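Local coordinates for signal recognition particle receptor FtsY (Sulfolobus acidocaldarius, PDB 5L3S), which serves as a receptor for the signal recognition particle, pairing a helical bundle with a P-loop NTPase-type domain of the SRP54 family, at residues 214-219 with 242-247; 232-237 with 264-269; 121-126 with 153-158. All blocks are in the same frame, centred on the assembly; numbering follows the deposited sequence.

Interaction 1. Residues 214-219 with 242-247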
loop_
_atom_site.group_PDB
_atom_site.type_symbol
_atom_site.label_atom_id
_atom_site.label_comp_id
_atom_site.label_asym_id
_atom_site.label_seq_id
_atom_site.Cartn_x
_atom_site.Cartn_y
_atom_site.Cartn_z
ATOM N N PRO B 214 -11.548 3.167 -23.742
ATOM C CA PRO B 214 -11.857 1.873 -23.127
ATOM C C PRO B 214 -13.327 1.694 -22.793
ATOM O O PRO B 214 -14.062 2.665 -22.574
ATOM C CB PRO B 214 -10.992 1.863 -21.849
ATOM C CG PRO B 214 -10.622 3.280 -21.615
ATOM C CD PRO B 214 -10.537 3.912 -22.977
ATOM N N ASP B 215 -13.762 0.439 -22.800
ATOM C CA ASP B 215 -15.130 0.112 -22.447
ATOM C C ASP B 215 -15.269 -0.028 -20.936
ATOM O O ASP B 215 -16.366 0.068 -20.403
ATOM C CB ASP B 215 -15.564 -1.172 -23.146
ATOM C CG ASP B 215 -15.490 -1.055 -24.653
ATOM O OD1 ASP B 215 -16.421 -0.476 -25.235
ATOM O OD2 ASP B 215 -14.495 -1.518 -25.246
ATOM N N PHE B 216 -14.157 -0.245 -20.250
ATOM C CA PHE B 216 -14.183 -0.399 -18.795
ATOM C C PHE B 216 -12.876 0.123 -18.241
ATOM O O PHE B 216 -11.820 -0.181 -18.778
ATOM C CB PHE B 216 -14.356 -1.873 -18.416
ATOM C CG PHE B 216 -15.030 -2.097 -17.078
ATOM C CD1 PHE B 216 -16.371 -1.791 -16.899
ATOM C CD2 PHE B 216 -14.327 -2.648 -16.019
ATOM C CE1 PHE B 216 -16.998 -2.005 -15.673
ATOM C CE2 PHE B 216 -14.945 -2.865 -14.791
ATOM C CZ PHE B 216 -16.288 -2.541 -14.621
ATOM N N ARG B 217 -12.938 0.903 -17.158
ATOM C CA ARG B 217 -11.727 1.441 -16.549
ATOM C C ARG B 217 -11.642 0.970 -15.094
ATOM O O ARG B 217 -12.597 1.125 -14.348
ATOM C CB ARG B 217 -11.746 2.973 -16.555
ATOM C CG ARG B 217 -11.921 3.647 -17.891
ATOM C CD ARG B 217 -12.044 5.144 -17.676
ATOM N NE ARG B 217 -12.266 5.865 -18.920
ATOM C CZ ARG B 217 -12.290 7.190 -19.026
ATOM N NH1 ARG B 217 -12.110 7.952 -17.953
ATOM N NH2 ARG B 217 -12.498 7.754 -20.210
ATOM N N ILE B 218 -10.507 0.398 -14.704
ATOM C CA ILE B 218 -10.363 -0.169 -13.373
ATOM C C ILE B 218 -9.213 0.488 -12.618
ATOM O O ILE B 218 -8.068 0.443 -13.054
ATOM C CB ILE B 218 -10.111 -1.687 -13.410
ATOM C CG1 ILE B 218 -11.263 -2.398 -14.136
ATOM C CG2 ILE B 218 -9.957 -2.238 -11.990
ATOM C CD1 ILE B 218 -11.080 -3.898 -14.249
ATOM N N LEU B 219 -9.545 1.095 -11.487
ATOM C CA LEU B 219 -8.540 1.626 -10.577
ATOM C C LEU B 219 -8.091 0.498 -9.668
ATOM O O LEU B 219 -8.918 -0.243 -9.124
ATOM C CB LEU B 219 -9.126 2.766 -9.746
ATOM C CG LEU B 219 -8.234 3.258 -8.588
ATOM C CD1 LEU B 219 -6.952 3.869 -9.107
ATOM C CD2 LEU B 219 -9.030 4.231 -7.669
ATOM N N TYR B 242 -13.264 6.446 -13.442
ATOM C CA TYR B 242 -13.144 4.994 -13.599
ATOM C C TYR B 242 -14.486 4.344 -13.266
ATOM O O TYR B 242 -15.384 5.000 -12.729
ATOM C CB TYR B 242 -12.024 4.416 -12.730
ATOM C CG TYR B 242 -12.118 4.807 -11.265
ATOM C CD1 TYR B 242 -11.505 5.973 -10.801
ATOM C CD2 TYR B 242 -12.817 4.023 -10.353
ATOM C CE1 TYR B 242 -11.591 6.355 -9.469
ATOM C CE2 TYR B 242 -12.905 4.393 -9.009
ATOM C CZ TYR B 242 -12.283 5.564 -8.579
ATOM O OH TYR B 242 -12.364 5.953 -7.265
ATOM N N ASP B 243 -14.618 3.058 -13.574
ATOM C CA ASP B 243 -15.898 2.362 -13.423
ATOM C C ASP B 243 -15.953 1.491 -12.168
ATOM O O ASP B 243 -17.013 1.334 -11.559
ATOM C CB ASP B 243 -16.166 1.491 -14.648
ATOM C CG ASP B 243 -16.198 2.293 -15.930
ATOM O OD1 ASP B 243 -17.103 3.136 -16.064
ATOM O OD2 ASP B 243 -15.325 2.082 -16.798
ATOM N N ALA B 244 -14.814 0.908 -11.808
ATOM C CA ALA B 244 -14.746 -0.003 -10.667
ATOM C C ALA B 244 -13.331 -0.114 -10.095
ATOM O O ALA B 244 -12.370 0.386 -10.671
ATOM C CB ALA B 244 -15.259 -1.373 -11.041
ATOM N N VAL B 245 -13.220 -0.794 -8.957
ATOM C CA VAL B 245 -11.941 -0.927 -8.283
ATOM C C VAL B 245 -11.646 -2.407 -8.088
ATOM O O VAL B 245 -12.563 -3.203 -7.841
ATOM C CB VAL B 245 -12.012 -0.225 -6.900
ATOM C CG1 VAL B 245 -10.854 -0.630 -6.003
ATOM C CG2 VAL B 245 -12.064 1.289 -7.084
ATOM N N ILE B 246 -10.376 -2.772 -8.199
ATOM C CA ILE B 246 -9.908 -4.050 -7.682
ATOM C C ILE B 246 -8.961 -3.768 -6.504
ATOM O O ILE B 246 -8.048 -2.957 -6.624
ATOM C CB ILE B 246 -9.217 -4.897 -8.790
ATOM C CG1 ILE B 246 -10.268 -5.371 -9.814
ATOM C CG2 ILE B 246 -8.471 -6.092 -8.181
ATOM C CD1 ILE B 246 -9.677 -6.093 -11.055
ATOM N N LEU B 247 -9.213 -4.420 -5.369
ATOM C CA LEU B 247 -8.382 -4.276 -4.170
ATOM C C LEU B 247 -7.409 -5.435 -4.094
ATOM O O LEU B 247 -7.828 -6.593 -4.173
ATOM C CB LEU B 247 -9.266 -4.330 -2.914
ATOM C CG LEU B 247 -10.338 -3.265 -2.735
ATOM C CD1 LEU B 247 -10.973 -3.403 -1.344
ATOM C CD2 LEU B 247 -9.714 -1.896 -2.905
#
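Strand 216-219 and strand 244-247 run parallel, their short axes 4.7 Å apart at closest and twisted by 40°, with I218 bridged to A244 and L219 to V245. L219 N donates to A244 O (3.0 Å), and L219 O in turn receives the amide of I246; between these bonds the CA-H groups of I218 and V245 approach A244 O and L219 O. At the entry to the pair a side chain replaces the backbone acceptor. D243 OD2 accepts from R217 N at 2.7 Å through its anti lone pair, while D243 N returns a bond of 2.9 Å to R217 O, which also receives a weak one from A244 N. One bond to the carboxylate and one from the backbone amide thus tie D243 to R217, and D243 CB lies over one face of the F216 ring, toward its rim, with ring and carboxylate planes only 24° apart. The two strands belong to the central sheet of the P-loop NTPase fold, in a beta-alpha-beta unit in which helix 228-239 makes the crossover between them. On the face of the sheet carrying L219 and V245, the Y242 ring, with its CG between the backbone N and the carbonyl carbon (chi1 53°), lies against L219: CB of L219 stands above the ring centre, 3.9 Å from the centroid, and L219 CD2 reaches Y242 CZ at 3.6 Å. The ring's hydroxyl is anchored in helix 228-239 by a hydrogen bond with A233 O. Across the sheet, on the face bearing I218 and A244, I218 CG2 touches I246 CG1 at 3.8 Å, and A244 CB approaches F216 CZ obliquely; V271 of the next strand also packs on A244 and I246.

Interaction 2. Residues 232-237 with 264-269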
loop_
_atom_site.group_PDB
_atom_site.type_symbol
_atom_site.label_atom_id
_atom_site.label_comp_id
_atom_site.label_asym_id
_atom_site.label_seq_id
_atom_site.Cartn_x
_atom_site.Cartn_y
_atom_site.Cartn_z
ATOM N N GLN B 232 -6.556 8.618 -3.024
ATOM C CA GLN B 232 -6.251 8.152 -4.387
ATOM C C GLN B 232 -7.526 7.979 -5.225
ATOM O O GLN B 232 -7.620 8.442 -6.363
ATOM C CB GLN B 232 -5.497 6.810 -4.345
ATOM C CG GLN B 232 -4.095 6.868 -3.745
ATOM C CD GLN B 232 -3.543 5.485 -3.462
ATOM O OE1 GLN B 232 -3.888 4.508 -4.139
ATOM N NE2 GLN B 232 -2.692 5.388 -2.451
ATOM N N ALA B 233 -8.502 7.298 -4.657
ATOM C CA ALA B 233 -9.772 7.072 -5.342
ATOM C C ALA B 233 -10.502 8.368 -5.698
ATOM O O ALA B 233 -11.061 8.470 -6.789
ATOM C CB ALA B 233 -10.658 6.174 -4.508
ATOM N N ARG B 234 -10.511 9.342 -4.781
ATOM C CA ARG B 234 -11.193 10.625 -5.017
ATOM C C ARG B 234 -10.541 11.425 -6.141
ATOM O O ARG B 234 -11.218 11.932 -7.040
ATOM C CB ARG B 234 -11.173 11.505 -3.767
ATOM C CG ARG B 234 -12.128 11.121 -2.669
ATOM C CD ARG B 234 -12.057 12.177 -1.576
ATOM N NE ARG B 234 -12.841 11.827 -0.398
ATOM C CZ ARG B 234 -14.155 11.992 -0.289
ATOM N NH1 ARG B 234 -14.859 12.497 -1.297
ATOM N NH2 ARG B 234 -14.763 11.650 0.840
ATOM N N HIS B 235 -9.225 11.565 -6.046
ATOM C CA HIS B 235 -8.446 12.315 -7.017
ATOM C C HIS B 235 -8.550 11.710 -8.405
ATOM O O HIS B 235 -8.771 12.427 -9.370
ATOM C CB HIS B 235 -6.978 12.380 -6.598
ATOM C CG HIS B 235 -6.676 13.477 -5.631
ATOM N ND1 HIS B 235 -6.276 14.732 -6.035
ATOM C CD2 HIS B 235 -6.705 13.506 -4.278
ATOM C CE1 HIS B 235 -6.080 15.491 -4.970
ATOM N NE2 HIS B 235 -6.330 14.769 -3.891
ATOM N N PHE B 236 -8.377 10.397 -8.500
ATOM C CA PHE B 236 -8.447 9.713 -9.794
ATOM C C PHE B 236 -9.847 9.813 -10.395
ATOM O O PHE B 236 -10.007 9.949 -11.610
ATOM C CB PHE B 236 -8.024 8.241 -9.664
ATOM C CG PHE B 236 -6.539 8.014 -9.775
ATOM C CD1 PHE B 236 -5.816 8.533 -10.839
ATOM C CD2 PHE B 236 -5.871 7.252 -8.835
ATOM C CE1 PHE B 236 -4.440 8.305 -10.943
ATOM C CE2 PHE B 236 -4.491 7.021 -8.929
ATOM C CZ PHE B 236 -3.781 7.549 -9.980
ATOM N N GLU B 237 -10.871 9.757 -9.552
ATOM C CA GLU B 237 -12.227 9.895 -10.063
ATOM C C GLU B 237 -12.435 11.293 -10.645
ATOM O O GLU B 237 -13.046 11.444 -11.701
ATOM C CB GLU B 237 -13.274 9.579 -8.983
ATOM C CG GLU B 237 -14.703 9.985 -9.346
ATOM C CD GLU B 237 -15.196 9.348 -10.637
ATOM O OE1 GLU B 237 -14.669 8.284 -11.032
ATOM O OE2 GLU B 237 -16.117 9.915 -11.261
ATOM N N TYR B 264 -19.569 4.342 0.101
ATOM C CA TYR B 264 -20.241 5.378 0.878
ATOM C C TYR B 264 -19.958 6.783 0.334
ATOM O O TYR B 264 -20.877 7.578 0.169
ATOM C CB TYR B 264 -19.864 5.272 2.369
ATOM C CG TYR B 264 -20.662 6.159 3.283
ATOM C CD1 TYR B 264 -20.246 7.451 3.574
ATOM C CD2 TYR B 264 -21.844 5.704 3.863
ATOM C CE1 TYR B 264 -20.986 8.264 4.415
ATOM C CE2 TYR B 264 -22.580 6.503 4.702
ATOM C CZ TYR B 264 -22.152 7.781 4.974
ATOM O OH TYR B 264 -22.903 8.574 5.812
ATOM N N GLU B 265 -18.695 7.079 0.051
ATOM C CA GLU B 265 -18.291 8.401 -0.435
ATOM C C GLU B 265 -18.412 8.622 -1.942
ATOM O O GLU B 265 -18.824 9.693 -2.377
ATOM C CB GLU B 265 -16.835 8.685 -0.052
ATOM C CG GLU B 265 -16.643 8.986 1.399
ATOM C CD GLU B 265 -17.324 10.270 1.787
ATOM O OE1 GLU B 265 -17.186 11.257 1.033
ATOM O OE2 GLU B 265 -18.002 10.286 2.833
ATOM N N LEU B 266 -18.011 7.629 -2.730
ATOM C CA LEU B 266 -17.821 7.829 -4.167
ATOM C C LEU B 266 -18.800 7.048 -5.036
ATOM O O LEU B 266 -18.783 7.185 -6.258
ATOM C CB LEU B 266 -16.394 7.452 -4.565
ATOM C CG LEU B 266 -15.293 8.204 -3.812
ATOM C CD1 LEU B 266 -13.915 7.733 -4.245
ATOM C CD2 LEU B 266 -15.462 9.692 -4.025
ATOM N N LYS B 267 -19.643 6.238 -4.400
ATOM C CA LYS B 267 -20.532 5.327 -5.111
ATOM C C LYS B 267 -19.781 4.467 -6.116
ATOM O O LYS B 267 -20.274 4.230 -7.216
ATOM C CB LYS B 267 -21.686 6.080 -5.802
ATOM C CG LYS B 267 -22.668 6.718 -4.829
ATOM C CD LYS B 267 -23.036 5.717 -3.751
ATOM C CE LYS B 267 -23.505 6.389 -2.472
ATOM N NZ LYS B 267 -23.523 5.416 -1.345
ATOM N N LYS B 268 -18.587 4.009 -5.740
ATOM C CA LYS B 268 -17.779 3.182 -6.631
ATOM C C LYS B 268 -17.712 1.761 -6.088
ATOM O O LYS B 268 -17.557 1.558 -4.889
ATOM C CB LYS B 268 -16.360 3.757 -6.784
ATOM C CG LYS B 268 -16.326 5.088 -7.516
ATOM C CD LYS B 268 -16.728 4.914 -8.986
ATOM C CE LYS B 268 -16.601 6.230 -9.745
ATOM N NZ LYS B 268 -17.239 6.186 -11.083
ATOM N N PRO B 269 -17.876 0.768 -6.968
ATOM C CA PRO B 269 -17.847 -0.617 -6.490
ATOM C C PRO B 269 -16.462 -1.265 -6.571
ATOM O O PRO B 269 -15.662 -0.945 -7.446
ATOM C CB PRO B 269 -18.793 -1.323 -7.458
ATOM C CG PRO B 269 -18.598 -0.571 -8.762
ATOM C CD PRO B 269 -18.404 0.878 -8.341
#
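A233 turns its CB toward the second segment and meets CD1 of L266 at 3.6 Å, a small methyl against one branch of the leucine. This inner edge of the contact is buried against the sheet, where A233 also rests on L219 and L221. One residue on, R234 carries the aliphatic part of its chain across L266, R234 CG lying 3.9 Å from L266 CD2 and only slightly farther from CD1. The R234 chain is extended from CG to NE, and beyond it the guanidinium turns to E265. There R234 NH2 and E265 OE1 form a salt bridge, modelled at 2.5 Å, a length too short to be taken literally; the oxygen lies at the guanidinium edge, although the guanidinium and carboxylate planes stand 56° apart. E237, a turn later, is bent at chi2 (57°) and meets K268 at about a right angle. Its OE1 forms a salt bridge with K268 NZ at 3.3 Å, with CE of K268 slightly nearer to OE1 than NZ is. The same ammonium has a stronger polar partner in the carbonyl oxygen of Y242, and K268 also makes a cation-pi contact with the Y242 ring, while E237 OE1 accepts a weak hydrogen bond from Y242 N. The arrangement, an apolar L266 between two ion pairs, is helix-to-helix packing on one face of the parallel sheet of a P-loop NTPase fold, near the surface.

Interaction 3. Residues 121-126 with 153-158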
loop_
_atom_site.group_PDB
_atom_site.type_symbol
_atom_site.label_atom_id
_atom_site.label_comp_id
_atom_site.label_asym_id
_atom_site.label_seq_id
_atom_site.Cartn_x
_atom_site.Cartn_y
_atom_site.Cartn_z
ATOM N N VAL B 121 -6.618 -11.502 -14.269
ATOM C CA VAL B 121 -7.802 -11.235 -15.073
ATOM C C VAL B 121 -7.744 -12.040 -16.367
ATOM O O VAL B 121 -8.738 -12.639 -16.782
ATOM C CB VAL B 121 -7.988 -9.721 -15.343
ATOM C CG1 VAL B 121 -9.135 -9.487 -16.339
ATOM C CG2 VAL B 121 -8.294 -8.983 -14.031
ATOM N N VAL B 122 -6.583 -12.077 -17.008
ATOM C CA VAL B 122 -6.405 -12.982 -18.148
ATOM C C VAL B 122 -6.768 -14.423 -17.791
ATOM O O VAL B 122 -7.486 -15.097 -18.533
ATOM C CB VAL B 122 -4.944 -12.977 -18.663
ATOM C CG1 VAL B 122 -4.750 -14.082 -19.720
ATOM C CG2 VAL B 122 -4.602 -11.621 -19.234
ATOM N N ASN B 123 -6.250 -14.903 -16.660
ATOM C CA ASN B 123 -6.567 -16.261 -16.222
ATOM C C ASN B 123 -8.069 -16.484 -16.040
ATOM O O ASN B 123 -8.604 -17.516 -16.441
ATOM C CB ASN B 123 -5.838 -16.620 -14.934
ATOM C CG ASN B 123 -6.045 -18.057 -14.543
ATOM O OD1 ASN B 123 -5.547 -18.961 -15.200
ATOM N ND2 ASN B 123 -6.792 -18.280 -13.467
ATOM N N MET B 124 -8.751 -15.503 -15.467
ATOM C CA MET B 124 -10.182 -15.639 -15.231
ATOM C C MET B 124 -10.906 -15.648 -16.578
ATOM O O MET B 124 -11.800 -16.458 -16.796
ATOM C CB MET B 124 -10.702 -14.513 -14.332
ATOM C CG MET B 124 -12.223 -14.541 -14.124
ATOM S SD MET B 124 -12.738 -13.116 -13.156
ATOM C CE MET B 124 -12.033 -11.767 -14.098
ATOM N N LEU B 125 -10.487 -14.774 -17.493
ATOM C CA LEU B 125 -11.111 -14.695 -18.823
ATOM C C LEU B 125 -10.925 -15.987 -19.629
ATOM O O LEU B 125 -11.862 -16.459 -20.302
ATOM C CB LEU B 125 -10.588 -13.474 -19.601
ATOM C CG LEU B 125 -10.956 -12.096 -19.023
ATOM C CD1 LEU B 125 -10.185 -10.950 -19.697
ATOM C CD2 LEU B 125 -12.453 -11.841 -19.116
ATOM N N LYS B 126 -9.727 -16.561 -19.556
ATOM C CA LYS B 126 -9.458 -17.840 -20.206
ATOM C C LYS B 126 -10.385 -18.938 -19.710
ATOM O O LYS B 126 -10.887 -19.734 -20.509
ATOM C CB LYS B 126 -8.008 -18.287 -20.015
ATOM C CG LYS B 126 -6.991 -17.528 -20.824
ATOM C CD LYS B 126 -5.830 -18.437 -21.203
ATOM C CE LYS B 126 -5.075 -18.936 -19.979
ATOM N NZ LYS B 126 -4.138 -20.043 -20.334
ATOM N N SER B 153 3.513 -15.299 -21.662
ATOM C CA SER B 153 4.023 -16.596 -22.083
ATOM C C SER B 153 3.432 -17.752 -21.262
ATOM O O SER B 153 3.045 -18.790 -21.812
ATOM C CB SER B 153 5.552 -16.600 -22.018
ATOM O OG SER B 153 6.067 -17.888 -22.302
ATOM N N LYS B 154 3.366 -17.581 -19.947
ATOM C CA LYS B 154 2.818 -18.629 -19.094
ATOM C C LYS B 154 1.296 -18.795 -19.293
ATOM O O LYS B 154 0.766 -19.908 -19.204
ATOM C CB LYS B 154 3.150 -18.335 -17.623
ATOM C CG LYS B 154 2.818 -19.471 -16.665
ATOM C CD LYS B 154 3.526 -19.281 -15.324
ATOM C CE LYS B 154 2.914 -20.148 -14.227
ATOM N NZ LYS B 154 2.970 -21.603 -14.552
ATOM N N LEU B 155 0.598 -17.691 -19.557
ATOM C CA LEU B 155 -0.855 -17.742 -19.787
ATOM C C LEU B 155 -1.172 -18.101 -21.242
ATOM O O LEU B 155 -2.329 -18.334 -21.603
ATOM C CB LEU B 155 -1.482 -16.396 -19.438
ATOM C CG LEU B 155 -1.366 -15.994 -17.963
ATOM C CD1 LEU B 155 -1.433 -14.503 -17.855
ATOM C CD2 LEU B 155 -2.473 -16.648 -17.152
ATOM N N GLU B 156 -0.132 -18.140 -22.066
ATOM C CA GLU B 156 -0.246 -18.428 -23.501
ATOM C C GLU B 156 -1.174 -17.454 -24.213
ATOM O O GLU B 156 -2.065 -17.854 -24.964
ATOM C CB GLU B 156 -0.678 -19.879 -23.753
ATOM C CG GLU B 156 0.329 -20.907 -23.281
ATOM C CD GLU B 156 -0.090 -22.324 -23.599
ATOM O OE1 GLU B 156 -1.134 -22.767 -23.080
ATOM O OE2 GLU B 156 0.621 -22.997 -24.372
ATOM N N VAL B 157 -0.982 -16.171 -23.954
ATOM C CA VAL B 157 -1.729 -15.148 -24.664
ATOM C C VAL B 157 -0.760 -14.190 -25.317
ATOM O O VAL B 157 0.389 -14.072 -24.886
ATOM C CB VAL B 157 -2.679 -14.364 -23.730
ATOM C CG1 VAL B 157 -3.719 -15.303 -23.136
ATOM C CG2 VAL B 157 -1.901 -13.658 -22.639
ATOM N N GLN B 158 -1.221 -13.508 -26.357
ATOM C CA GLN B 158 -0.378 -12.562 -27.082
ATOM C C GLN B 158 -0.148 -11.264 -26.311
ATOM O O GLN B 158 -1.087 -10.650 -25.811
ATOM C CB GLN B 158 -1.001 -12.230 -28.432
ATOM C CG GLN B 158 -0.379 -11.007 -29.093
ATOM C CD GLN B 158 0.733 -11.367 -30.059
ATOM O OE1 GLN B 158 0.529 -12.149 -30.980
ATOM N NE2 GLN B 158 1.920 -10.791 -29.851
HETATM O O HOH W 1 -1.513 -21.688 -19.564
HETATM O O HOH W 2 -3.908 -22.245 -21.795
#
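A Schellman motif ends helix 144-155 where it meets helix 114-127, two helices of the P-loop NTPase fold: E156, with positive phi, is its C-prime residue, and V157 N bonds back to A152 O. The turn presents L155 and V157 together to the side of the neighbouring helix. V122 meets both. Its CG1, anti to the backbone N (chi1 172°), touches L155 CD1 at 3.8 Å and also reaches V157 CG1, the two valines meeting tip to tip. The other leucine branch, L155 CD2, packs against N123 CB at 4.0 Å, so L155 straddles two successive residues of the helix. T132 of the following strand touches V122 and V157, and L188 of strand 186-191 also packs on V122, carrying the apolar layer down to the sheet. At the outer edge the K126 chain bends at chi2 and chi3, and its NZ lies by the C-terminal end of helix 144-155. K126 NZ donates to L155 O at 2.8 Å, approaching from above the carbonyl plane, 37° out of it. A positive charge beside the carbonyl end of a helix would be expected to interact favourably with its dipole. Two waters extend the grip. One accepts a weak bond from K126 NZ and donates to K154 O; the O of the other accepts from K126 NZ at 2.7 Å and donates to OE1 of E156, joining the two opposite charges through a single water molecule.

Overall arrangement
Along the chain, interaction 3 comes first: it closes the loop from helix 114-127 through strand 132-137 to the end of helix 144-155, before either other contact opens. Interactions 1 and 2 then cross, because 232-237 falls between 214-219 and 242-247, while 264-269 lies beyond both. Interaction 1 closes strand 216-222 onto strand 244-248, and interaction 2 joins the intervening helix to the following one, 258-266. Y242, with partners in both, ties this interlocked pair together, their centres about 11 Å apart. Interaction 3 stands about 19 Å, centre to centre, from interaction 1 and 29 Å from interaction 2, joining other helices of the same GTPase domain.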